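Quinone oxidoreductase (Thermus thermophilus, PDB 1IZ0) probably catalyses the NADPH-dependent reduction of quinones, binding NADPH as a medium-chain dehydrogenase-like oxidoreductase. Local coordinates at residues Tyr72-Pro77 against Val85-Gly90; Ala105-Ser110 against Gly259-Arg264; Leu112-Ala117 against Gly136-Ala141; Ala142-Arg147 against Arg270-Pro275. One frame throughout, in Å; residues are numbered along the deposited sequence.

Contact 1: residues Tyr72-Pro77 against Val85-Gly90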
loop_
_atom_site.group_PDB
_atom_site.type_symbol
_atom_site.label_atom_id
_atom_site.label_comp_id
_atom_site.label_asym_id
_atom_site.label_seq_id
_atom_site.Cartn_x
_atom_site.Cartn_y
_atom_site.Cartn_z
ATOM N N TYR A 72 4.974 -9.508 -15.326
ATOM C CA TYR A 72 4.794 -8.088 -15.043
ATOM C C TYR A 72 3.850 -7.900 -13.864
ATOM O O TYR A 72 3.077 -8.798 -13.520
ATOM C CB TYR A 72 4.150 -7.380 -16.237
ATOM C CG TYR A 72 4.954 -7.358 -17.515
ATOM C CD1 TYR A 72 5.906 -6.366 -17.742
ATOM C CD2 TYR A 72 4.724 -8.298 -18.519
ATOM C CE1 TYR A 72 6.609 -6.302 -18.947
ATOM C CE2 TYR A 72 5.419 -8.246 -19.729
ATOM C CZ TYR A 72 6.357 -7.241 -19.937
ATOM O OH TYR A 72 7.017 -7.155 -21.144
ATOM N N ALA A 73 3.914 -6.717 -13.263
ATOM C CA ALA A 73 3.031 -6.352 -12.162
ATOM C C ALA A 73 2.173 -5.239 -12.754
ATOM O O ALA A 73 2.616 -4.536 -13.665
ATOM C CB ALA A 73 3.829 -5.822 -10.979
ATOM N N ALA A 74 0.952 -5.072 -12.266
ATOM C CA ALA A 74 0.112 -4.017 -12.810
ATOM C C ALA A 74 -1.004 -3.592 -11.882
ATOM O O ALA A 74 -1.498 -4.381 -11.078
ATOM C CB ALA A 74 -0.481 -4.456 -14.148
ATOM N N LEU A 75 -1.385 -2.327 -11.994
ATOM C CA LEU A 75 -2.486 -1.789 -11.219
ATOM C C LEU A 75 -3.626 -1.662 -12.208
ATOM O O LEU A 75 -3.491 -1.011 -13.245
ATOM C CB LEU A 75 -2.139 -0.422 -10.635
ATOM C CG LEU A 75 -1.253 -0.500 -9.395
ATOM C CD1 LEU A 75 -1.084 0.868 -8.790
ATOM C CD2 LEU A 75 -1.901 -1.438 -8.389
ATOM N N VAL A 76 -4.738 -2.314 -11.898
ATOM C CA VAL A 76 -5.909 -2.295 -12.763
ATOM C C VAL A 76 -7.055 -1.749 -11.913
ATOM O O VAL A 76 -6.961 -1.739 -10.684
ATOM C CB VAL A 76 -6.236 -3.733 -13.250
ATOM C CG1 VAL A 76 -7.365 -3.707 -14.235
ATOM C CG2 VAL A 76 -5.013 -4.358 -13.900
ATOM N N PRO A 77 -8.134 -1.262 -12.544
ATOM C CA PRO A 77 -9.246 -0.733 -11.744
ATOM C C PRO A 77 -10.112 -1.860 -11.187
ATOM O O PRO A 77 -10.832 -1.680 -10.207
ATOM C CB PRO A 77 -10.021 0.125 -12.743
ATOM C CG PRO A 77 -8.993 0.462 -13.797
ATOM C CD PRO A 77 -8.255 -0.828 -13.947
ATOM N N VAL A 85 -6.653 -11.020 -17.367
ATOM C CA VAL A 85 -7.100 -9.633 -17.317
ATOM C C VAL A 85 -6.468 -8.838 -18.447
ATOM O O VAL A 85 -5.282 -9.007 -18.736
ATOM C CB VAL A 85 -6.679 -8.930 -16.006
ATOM C CG1 VAL A 85 -7.761 -7.970 -15.571
ATOM C CG2 VAL A 85 -6.376 -9.946 -14.940
ATOM N N ALA A 86 -7.252 -7.970 -19.079
ATOM C CA ALA A 86 -6.738 -7.133 -20.158
ATOM C C ALA A 86 -6.082 -5.935 -19.486
ATOM O O ALA A 86 -6.666 -5.323 -18.589
ATOM C CB ALA A 86 -7.874 -6.673 -21.070
ATOM N N VAL A 87 -4.870 -5.598 -19.911
ATOM C CA VAL A 87 -4.147 -4.488 -19.305
ATOM C C VAL A 87 -3.459 -3.596 -20.338
ATOM O O VAL A 87 -2.859 -4.085 -21.287
ATOM C CB VAL A 87 -3.066 -5.019 -18.321
ATOM C CG1 VAL A 87 -2.365 -3.859 -17.628
ATOM C CG2 VAL A 87 -3.699 -5.952 -17.305
ATOM N N PRO A 88 -3.545 -2.269 -20.164
ATOM C CA PRO A 88 -2.898 -1.357 -21.116
ATOM C C PRO A 88 -1.384 -1.564 -21.054
ATOM O O PRO A 88 -0.798 -1.546 -19.969
ATOM C CB PRO A 88 -3.305 0.023 -20.604
ATOM C CG PRO A 88 -4.640 -0.236 -19.959
ATOM C CD PRO A 88 -4.389 -1.526 -19.212
ATOM N N LYS A 89 -0.756 -1.769 -22.207
ATOM C CA LYS A 89 0.690 -1.979 -22.261
ATOM C C LYS A 89 1.427 -0.962 -21.393
ATOM O O LYS A 89 2.399 -1.297 -20.705
ATOM C CB LYS A 89 1.179 -1.885 -23.709
ATOM N N GLY A 90 0.945 0.277 -21.420
ATOM C CA GLY A 90 1.564 1.343 -20.657
ATOM C C GLY A 90 1.565 1.198 -19.146
ATOM O O GLY A 90 2.385 1.831 -18.475
#
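A74, on strand 70-75, turns its methyl toward strand 84-88 and meets V87 there, with A74 CB 4.0 Å from V87 CG1. The backbone of A74 is occupied elsewhere, in backbone hydrogen bonding with V63 on the neighbouring strand 62-67. One residue on, L75 points away from this contact and packs on P108 and V109 of helix 108-120. V76 comes back to the inner side and supplies both of its branches. Its CG2 lies 4.0 Å from V87 CG2, while its CG1, placed opposite the backbone N by a chi1 of -175°, runs on toward V85 and stops 4.5 Å from V85 CG1. V87 is therefore a forked partner, one methyl for A74 and the other for V76. The two strands are not neighbours in the sheet: 62-67 and 27-37 come between them in the pairing order, and the curl of this sheet, in the GroES-like part of the enzyme, probably brings their side chains together across its interior. No hydrogen bond joins the segments. Methyl groups alone do the touching, so the contact rests on burial and dispersion, with nothing directional to fix its register.

Contact 2: residues Ala105-Ser110 against Gly259-Arg264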
loop_
_atom_site.group_PDB
_atom_site.type_symbol
_atom_site.label_atom_id
_atom_site.label_comp_id
_atom_site.label_asym_id
_atom_site.label_seq_id
_atom_site.Cartn_x
_atom_site.Cartn_y
_atom_site.Cartn_z
ATOM N N ALA A 105 3.489 -9.089 -6.042
ATOM C CA ALA A 105 2.111 -8.656 -5.799
ATOM C C ALA A 105 1.978 -7.722 -4.597
ATOM O O ALA A 105 1.000 -6.983 -4.479
ATOM C CB ALA A 105 1.215 -9.874 -5.600
ATOM N N ALA A 106 2.965 -7.751 -3.710
ATOM C CA ALA A 106 2.942 -6.922 -2.511
ATOM C C ALA A 106 3.710 -5.618 -2.695
ATOM O O ALA A 106 3.895 -4.863 -1.737
ATOM C CB ALA A 106 3.538 -7.700 -1.345
ATOM N N PHE A 107 4.136 -5.341 -3.921
ATOM C CA PHE A 107 4.918 -4.142 -4.189
ATOM C C PHE A 107 4.251 -2.849 -4.688
ATOM O O PHE A 107 4.363 -1.808 -4.040
ATOM C CB PHE A 107 6.070 -4.505 -5.142
ATOM C CG PHE A 107 6.758 -3.311 -5.758
ATOM C CD1 PHE A 107 6.438 -2.892 -7.042
ATOM C CD2 PHE A 107 7.712 -2.596 -5.040
ATOM C CE1 PHE A 107 7.057 -1.774 -7.609
ATOM C CE2 PHE A 107 8.337 -1.478 -5.594
ATOM C CZ PHE A 107 8.008 -1.066 -6.883
ATOM N N PRO A 108 3.555 -2.895 -5.836
ATOM C CA PRO A 108 2.898 -1.709 -6.415
ATOM C C PRO A 108 2.246 -0.683 -5.494
ATOM O O PRO A 108 2.753 0.432 -5.318
ATOM C CB PRO A 108 1.900 -2.312 -7.403
ATOM C CG PRO A 108 2.586 -3.565 -7.841
ATOM C CD PRO A 108 3.113 -4.118 -6.533
ATOM N N VAL A 109 1.109 -1.038 -4.919
ATOM C CA VAL A 109 0.399 -0.102 -4.053
ATOM C C VAL A 109 1.187 0.405 -2.847
ATOM O O VAL A 109 1.311 1.612 -2.655
ATOM C CB VAL A 109 -0.919 -0.716 -3.554
ATOM C CG1 VAL A 109 -1.611 0.245 -2.592
ATOM C CG2 VAL A 109 -1.813 -1.029 -4.745
ATOM N N SER A 110 1.726 -0.506 -2.045
ATOM C CA SER A 110 2.458 -0.122 -0.835
ATOM C C SER A 110 3.664 0.780 -1.076
ATOM O O SER A 110 3.776 1.857 -0.483
ATOM C CB SER A 110 2.918 -1.373 -0.075
ATOM O OG SER A 110 1.827 -2.247 0.176
ATOM N N GLY A 259 11.837 5.232 -11.093
ATOM C CA GLY A 259 13.263 5.378 -11.316
ATOM C C GLY A 259 14.016 5.203 -10.016
ATOM O O GLY A 259 15.212 4.904 -10.004
ATOM N N PHE A 260 13.315 5.381 -8.906
ATOM C CA PHE A 260 13.940 5.244 -7.598
ATOM C C PHE A 260 13.663 3.887 -6.969
ATOM O O PHE A 260 14.546 3.290 -6.360
ATOM C CB PHE A 260 13.447 6.356 -6.675
ATOM C CG PHE A 260 13.950 6.243 -5.264
ATOM C CD1 PHE A 260 13.293 5.443 -4.339
ATOM C CD2 PHE A 260 15.081 6.939 -4.861
ATOM C CE1 PHE A 260 13.751 5.336 -3.033
ATOM C CE2 PHE A 260 15.547 6.838 -3.555
ATOM C CZ PHE A 260 14.877 6.033 -2.639
ATOM N N LEU A 261 12.437 3.404 -7.130
ATOM C CA LEU A 261 12.025 2.129 -6.557
ATOM C C LEU A 261 12.497 0.866 -7.294
ATOM O O LEU A 261 13.005 -0.064 -6.663
ATOM C CB LEU A 261 10.499 2.103 -6.438
ATOM C CG LEU A 261 9.866 3.147 -5.510
ATOM C CD1 LEU A 261 8.350 3.139 -5.691
ATOM C CD2 LEU A 261 10.235 2.858 -4.066
ATOM N N LEU A 262 12.330 0.825 -8.615
ATOM C CA LEU A 262 12.718 -0.351 -9.394
ATOM C C LEU A 262 14.163 -0.825 -9.243
ATOM O O LEU A 262 14.409 -2.014 -9.035
ATOM C CB LEU A 262 12.413 -0.131 -10.874
ATOM C CG LEU A 262 10.928 -0.069 -11.218
ATOM C CD1 LEU A 262 10.769 -0.030 -12.735
ATOM C CD2 LEU A 262 10.217 -1.281 -10.634
ATOM N N PRO A 263 15.141 0.084 -9.356
ATOM C CA PRO A 263 16.517 -0.402 -9.203
ATOM C C PRO A 263 16.761 -1.000 -7.818
ATOM O O PRO A 263 17.764 -1.674 -7.595
ATOM C CB PRO A 263 17.363 0.856 -9.436
ATOM C CG PRO A 263 16.503 1.668 -10.387
ATOM C CD PRO A 263 15.117 1.492 -9.791
ATOM N N ARG A 264 15.848 -0.754 -6.886
ATOM C CA ARG A 264 16.013 -1.265 -5.533
ATOM C C ARG A 264 15.149 -2.487 -5.214
ATOM O O ARG A 264 15.348 -3.144 -4.193
ATOM C CB ARG A 264 15.704 -0.158 -4.524
ATOM C CG ARG A 264 16.636 1.033 -4.585
ATOM C CD ARG A 264 16.215 2.077 -3.560
ATOM N NE ARG A 264 17.263 3.065 -3.318
ATOM C CZ ARG A 264 17.609 4.019 -4.175
ATOM N NH1 ARG A 264 16.989 4.134 -5.350
ATOM N NH2 ARG A 264 18.588 4.854 -3.857
#
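L261, near the end of helix 251-261, and its neighbour L262 receive the tip of the F107 ring from the turn that precedes helix 108-120. Walking along 259-264, F260 has a different partner, R264 of its own segment. Its carbonyl oxygen accepts a hydrogen bond in the carbonyl plane, on a lone pair, from R264 NH1, with R264 NH1 and F260 O 2.8 Å apart. The same NH1 sits 3.4 Å above one face of the F260 ring, toward the rim, so the guanidinium group is folded back over its own helical turn. Next comes L261, whose CB approaches the ring of F107 at its edge, near the ring plane, with F107 CZ 4.1 Å from L261 CB. The ring gets there because F107 swings its CG opposite the backbone N (chi1 166°), sending the long axis of the side chain out toward the helix. This joins the turn between helices 101-105 and 108-120 to helix 251-261, which comes after strand 238-241, the edge of the Rossmann-type parallel sheet, and the short helix 244-247, and so ties together elements distant in sequence. L262 follows, its CB bond running across the approach rather than at it, yet the leucine end bends in until L262 CD2 is 4.4 Å from F107 CZ. F107 also meets the ring of F111, with the two planes at about 30°, and touches P271.

Contact 3: residues Leu112-Ala117 against Gly136-Ala141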
loop_
_atom_site.group_PDB
_atom_site.type_symbol
_atom_site.label_atom_id
_atom_site.label_comp_id
_atom_site.label_asym_id
_atom_site.label_seq_id
_atom_site.Cartn_x
_atom_site.Cartn_y
_atom_site.Cartn_z
ATOM N N LEU A 112 4.592 2.437 -3.886
ATOM C CA LEU A 112 4.292 3.665 -4.605
ATOM C C LEU A 112 3.659 4.655 -3.633
ATOM O O LEU A 112 3.952 5.852 -3.665
ATOM C CB LEU A 112 3.347 3.381 -5.777
ATOM C CG LEU A 112 4.080 2.861 -7.018
ATOM C CD1 LEU A 112 3.087 2.473 -8.113
ATOM C CD2 LEU A 112 5.030 3.949 -7.512
ATOM N N THR A 113 2.798 4.145 -2.758
ATOM C CA THR A 113 2.137 4.980 -1.760
ATOM C C THR A 113 3.138 5.590 -0.785
ATOM O O THR A 113 3.080 6.783 -0.486
ATOM C CB THR A 113 1.113 4.170 -0.940
ATOM O OG1 THR A 113 0.016 3.796 -1.785
ATOM C CG2 THR A 113 0.606 4.994 0.236
ATOM N N ALA A 114 4.055 4.767 -0.287
ATOM C CA ALA A 114 5.051 5.243 0.664
ATOM C C ALA A 114 5.981 6.278 0.046
ATOM O O ALA A 114 6.217 7.337 0.626
ATOM C CB ALA A 114 5.877 4.066 1.206
ATOM N N TYR A 115 6.520 5.966 -1.124
ATOM C CA TYR A 115 7.437 6.880 -1.789
ATOM C C TYR A 115 6.764 8.189 -2.191
ATOM O O TYR A 115 7.274 9.269 -1.892
ATOM C CB TYR A 115 8.054 6.216 -3.027
ATOM C CG TYR A 115 8.971 7.136 -3.806
ATOM C CD1 TYR A 115 8.474 7.944 -4.827
ATOM C CD2 TYR A 115 10.328 7.240 -3.483
ATOM C CE1 TYR A 115 9.305 8.838 -5.507
ATOM C CE2 TYR A 115 11.168 8.129 -4.154
ATOM C CZ TYR A 115 10.648 8.924 -5.161
ATOM O OH TYR A 115 11.460 9.819 -5.812
ATOM N N LEU A 116 5.620 8.101 -2.865
ATOM C CA LEU A 116 4.930 9.314 -3.294
ATOM C C LEU A 116 4.442 10.142 -2.109
ATOM O O LEU A 116 4.335 11.369 -2.197
ATOM C CB LEU A 116 3.763 8.964 -4.225
ATOM C CG LEU A 116 4.216 8.477 -5.609
ATOM C CD1 LEU A 116 3.043 7.898 -6.385
ATOM C CD2 LEU A 116 4.851 9.638 -6.370
ATOM N N ALA A 117 4.148 9.476 -1.000
ATOM C CA ALA A 117 3.690 10.187 0.186
ATOM C C ALA A 117 4.871 10.968 0.770
ATOM O O ALA A 117 4.753 12.156 1.080
ATOM C CB ALA A 117 3.141 9.199 1.217
ATOM N N GLY A 136 2.396 -3.838 8.941
ATOM C CA GLY A 136 1.466 -4.142 7.868
ATOM C C GLY A 136 2.083 -3.976 6.491
ATOM O O GLY A 136 3.288 -3.715 6.360
ATOM N N ALA A 137 1.253 -4.120 5.457
ATOM C CA ALA A 137 1.719 -3.997 4.084
ATOM C C ALA A 137 2.331 -2.630 3.820
ATOM O O ALA A 137 3.492 -2.531 3.421
ATOM C CB ALA A 137 0.568 -4.256 3.111
ATOM N N LEU A 138 1.557 -1.574 4.047
ATOM C CA LEU A 138 2.046 -0.219 3.815
ATOM C C LEU A 138 3.203 0.101 4.766
ATOM O O LEU A 138 4.237 0.634 4.356
ATOM C CB LEU A 138 0.917 0.793 4.026
ATOM C CG LEU A 138 1.028 2.138 3.297
ATOM C CD1 LEU A 138 -0.056 3.075 3.819
ATOM C CD2 LEU A 138 2.397 2.756 3.506
ATOM N N GLY A 139 3.016 -0.238 6.037
ATOM C CA GLY A 139 4.030 0.028 7.047
ATOM C C GLY A 139 5.412 -0.515 6.746
ATOM O O GLY A 139 6.394 0.234 6.750
ATOM N N THR A 140 5.501 -1.818 6.496
ATOM C CA THR A 140 6.786 -2.438 6.194
ATOM C C THR A 140 7.404 -1.793 4.969
ATOM O O THR A 140 8.623 -1.616 4.899
ATOM C CB THR A 140 6.642 -3.944 5.949
ATOM O OG1 THR A 140 5.630 -4.176 4.959
ATOM C CG2 THR A 140 6.273 -4.655 7.247
ATOM N N ALA A 141 6.563 -1.452 3.997
ATOM C CA ALA A 141 7.040 -0.798 2.785
ATOM C C ALA A 141 7.541 0.597 3.142
ATOM O O ALA A 141 8.582 1.031 2.663
ATOM C CB ALA A 141 5.908 -0.691 1.760
#
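No flat group enters the interface where T113 and A114 of helix 108-120 meet L138 and A141 of helix 137-148. The one ring in these segments, that of Y115, leads away and meets the F260 ring instead, the planes inclined at about 30°. What remains is aliphatic packing, with one touch on the backbone. T113 CG2 and L138 CD1 are 4.1 Å apart, the two side chains crossing at about a right angle. T113 can offer its methyl because its hydroxyl is used on its own helix: OG1 lies beside the backbone N (chi1 -68°) and hydrogen-bonds to V109 O, which leaves CG2 facing L138. The neighbouring methyl, A114 CB, stands 4.4 Å from L138 CD2, so the fork of the leucine is shared between consecutive residues of the partner helix. A114 CB also comes within 4.3 Å of A141 C, its small side chain letting the methyl reach the backbone itself. The axes of the two short segments approach to 9.2 Å and cross at -55°. T113 also packs on F242 and L244, both of which bind NADPH in the complex of this protein, as does A137 in the first turn of helix 137-148; no ligand is bound in this model. G136 occupies the N-cap of that helix. With strand 128-131 before it, this is the glycine-containing turn and first helix of a Rossmann fold, the place where such domains receive their dinucleotide, and helix 108-120 packs across its flank.

Contact 4: residues Ala142-Arg147 against Arg270-Pro275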
loop_
_atom_site.group_PDB
_atom_site.type_symbol
_atom_site.label_atom_id
_atom_site.label_comp_id
_atom_site.label_asym_id
_atom_site.label_seq_id
_atom_site.Cartn_x
_atom_site.Cartn_y
_atom_site.Cartn_z
ATOM N N ALA A 142 6.793 1.298 3.989
ATOM C CA ALA A 142 7.162 2.655 4.386
ATOM C C ALA A 142 8.509 2.711 5.083
ATOM O O ALA A 142 9.327 3.592 4.799
ATOM C CB ALA A 142 6.086 3.253 5.286
ATOM N N VAL A 143 8.743 1.777 5.999
ATOM C CA VAL A 143 10.004 1.749 6.729
ATOM C C VAL A 143 11.174 1.568 5.771
ATOM O O VAL A 143 12.178 2.281 5.859
ATOM C CB VAL A 143 10.026 0.614 7.782
ATOM C CG1 VAL A 143 11.399 0.547 8.453
ATOM C CG2 VAL A 143 8.947 0.863 8.834
ATOM N N GLN A 144 11.044 0.618 4.851
ATOM C CA GLN A 144 12.106 0.354 3.890
ATOM C C GLN A 144 12.355 1.539 2.965
ATOM O O GLN A 144 13.502 1.894 2.698
ATOM C CB GLN A 144 11.765 -0.877 3.046
ATOM C CG GLN A 144 11.725 -2.181 3.831
ATOM C CD GLN A 144 11.468 -3.377 2.941
ATOM O OE1 GLN A 144 12.299 -3.731 2.112
ATOM N NE2 GLN A 144 10.307 -4.002 3.102
ATOM N N VAL A 145 11.280 2.147 2.467
ATOM C CA VAL A 145 11.422 3.281 1.564
ATOM C C VAL A 145 12.028 4.484 2.283
ATOM O O VAL A 145 12.934 5.133 1.760
ATOM C CB VAL A 145 10.068 3.665 0.952
ATOM C CG1 VAL A 145 10.223 4.899 0.074
ATOM C CG2 VAL A 145 9.529 2.498 0.137
ATOM N N ALA A 146 11.538 4.771 3.485
ATOM C CA ALA A 146 12.055 5.884 4.262
ATOM C C ALA A 146 13.542 5.672 4.507
ATOM O O ALA A 146 14.332 6.613 4.422
ATOM C CB ALA A 146 11.313 5.989 5.589
ATOM N N ARG A 147 13.927 4.436 4.813
ATOM C CA ARG A 147 15.337 4.122 5.058
ATOM C C ARG A 147 16.184 4.409 3.822
ATOM O O ARG A 147 17.246 5.027 3.920
ATOM C CB ARG A 147 15.502 2.650 5.444
ATOM C CG ARG A 147 15.124 2.327 6.877
ATOM C CD ARG A 147 16.321 2.499 7.796
ATOM N NE ARG A 147 16.792 3.880 7.841
ATOM C CZ ARG A 147 18.006 4.234 8.250
ATOM N NH1 ARG A 147 18.871 3.306 8.644
ATOM N NH2 ARG A 147 18.356 5.516 8.265
ATOM N N ARG A 270 12.448 -5.087 -0.171
ATOM C CA ARG A 270 11.872 -6.423 -0.232
ATOM C C ARG A 270 10.464 -6.436 0.353
ATOM O O ARG A 270 10.288 -6.486 1.577
ATOM C CB ARG A 270 12.756 -7.423 0.536
ATOM C CG ARG A 270 14.217 -7.524 0.056
ATOM C CD ARG A 270 14.303 -7.992 -1.396
ATOM N NE ARG A 270 13.686 -9.302 -1.606
ATOM C CZ ARG A 270 14.268 -10.472 -1.335
ATOM N NH1 ARG A 270 15.502 -10.513 -0.839
ATOM N NH2 ARG A 270 13.610 -11.606 -1.555
ATOM N N PRO A 271 9.440 -6.388 -0.512
ATOM C CA PRO A 271 8.039 -6.399 -0.077
ATOM C C PRO A 271 7.792 -7.571 0.873
ATOM O O PRO A 271 8.244 -8.691 0.613
ATOM C CB PRO A 271 7.272 -6.569 -1.386
ATOM C CG PRO A 271 8.182 -5.912 -2.396
ATOM C CD PRO A 271 9.538 -6.408 -1.982
ATOM N N VAL A 272 7.082 -7.316 1.969
ATOM C CA VAL A 272 6.793 -8.359 2.943
ATOM C C VAL A 272 5.483 -9.076 2.625
ATOM O O VAL A 272 4.400 -8.493 2.724
ATOM C CB VAL A 272 6.693 -7.779 4.367
ATOM C CG1 VAL A 272 6.505 -8.908 5.381
ATOM C CG2 VAL A 272 7.939 -6.986 4.696
ATOM N N VAL A 273 5.583 -10.345 2.243
ATOM C CA VAL A 273 4.398 -11.137 1.937
ATOM C C VAL A 273 3.838 -11.699 3.242
ATOM O O VAL A 273 4.581 -12.224 4.073
ATOM C CB VAL A 273 4.728 -12.329 1.009
ATOM C CG1 VAL A 273 3.448 -13.093 0.679
ATOM C CG2 VAL A 273 5.414 -11.837 -0.268
ATOM N N GLY A 274 2.530 -11.582 3.430
ATOM C CA GLY A 274 1.926 -12.104 4.639
ATOM C C GLY A 274 1.155 -13.375 4.335
ATOM O O GLY A 274 1.681 -14.285 3.696
ATOM N N PRO A 275 -0.110 -13.462 4.773
ATOM C CA PRO A 275 -0.912 -14.661 4.513
ATOM C C PRO A 275 -1.104 -14.833 3.014
ATOM O O PRO A 275 -1.464 -13.876 2.312
ATOM C CB PRO A 275 -2.247 -14.356 5.206
ATOM C CG PRO A 275 -1.934 -13.258 6.169
ATOM C CD PRO A 275 -0.918 -12.425 5.436
#
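Q144 grips the backbone of R270 at both ends of its amide. R270 N gives a nearly straight hydrogen bond to Q144 OE1, 2.7 Å long with an N-H...O angle of 169°, in the carbonyl plane and on a lone pair. In return Q144 NE2 donates to R270 O at 2.9 Å; it arrives from well above the plane of that carbonyl, 61° out of it, although R270 O lies close to the plane of the glutamine amide. With the chain extended beyond CG, the amide reaches from the helix to the loop. With alanine in place of the glutamine, the N-H and C=O of R270 would probably lose both partners on the helix, and the loop would be held less firmly there. A methyl of V272 lies against the amide nitrogen, V272 CG2 4.1 Å from Q144 NE2. Further out, NE2 makes a weak hydrogen bond to T140 O one turn earlier, and the guanidinium group of R270 leads away to a salt bridge with E103. Q144 also packs on F111, so helix 108-120 borders this pairing. Backbone hydrogen bonds of V272 and G274 with K297 place the loop at the start of strand 273-278, parallel to strand 297-301, while helix 137-148 belongs to the Rossmann-type nucleotide-binding domain.

Contact 1 comes first in the chain and is the most distant, its centre 15 Å from that of contact 2 and 22 Å from that of contact 4, though contacts 1 and 4 reach the same mixed sheet. It still touches contact 2, through segments 72-77 and 105-110. The other three cluster: contact 3 lies about 9 Å from contact 2 and 7 Å from contact 4, centre to centre. Helix 108-120 serves contacts 2 and 3, and helix 137-148 serves contacts 3 and 4. Both segments of contact 3 fall between those of contact 2 in sequence, while contacts 2 and 4 alternate. The run thus spans from the GroES-like sheet to the nucleotide-binding part, tying together the two halves of the enzyme.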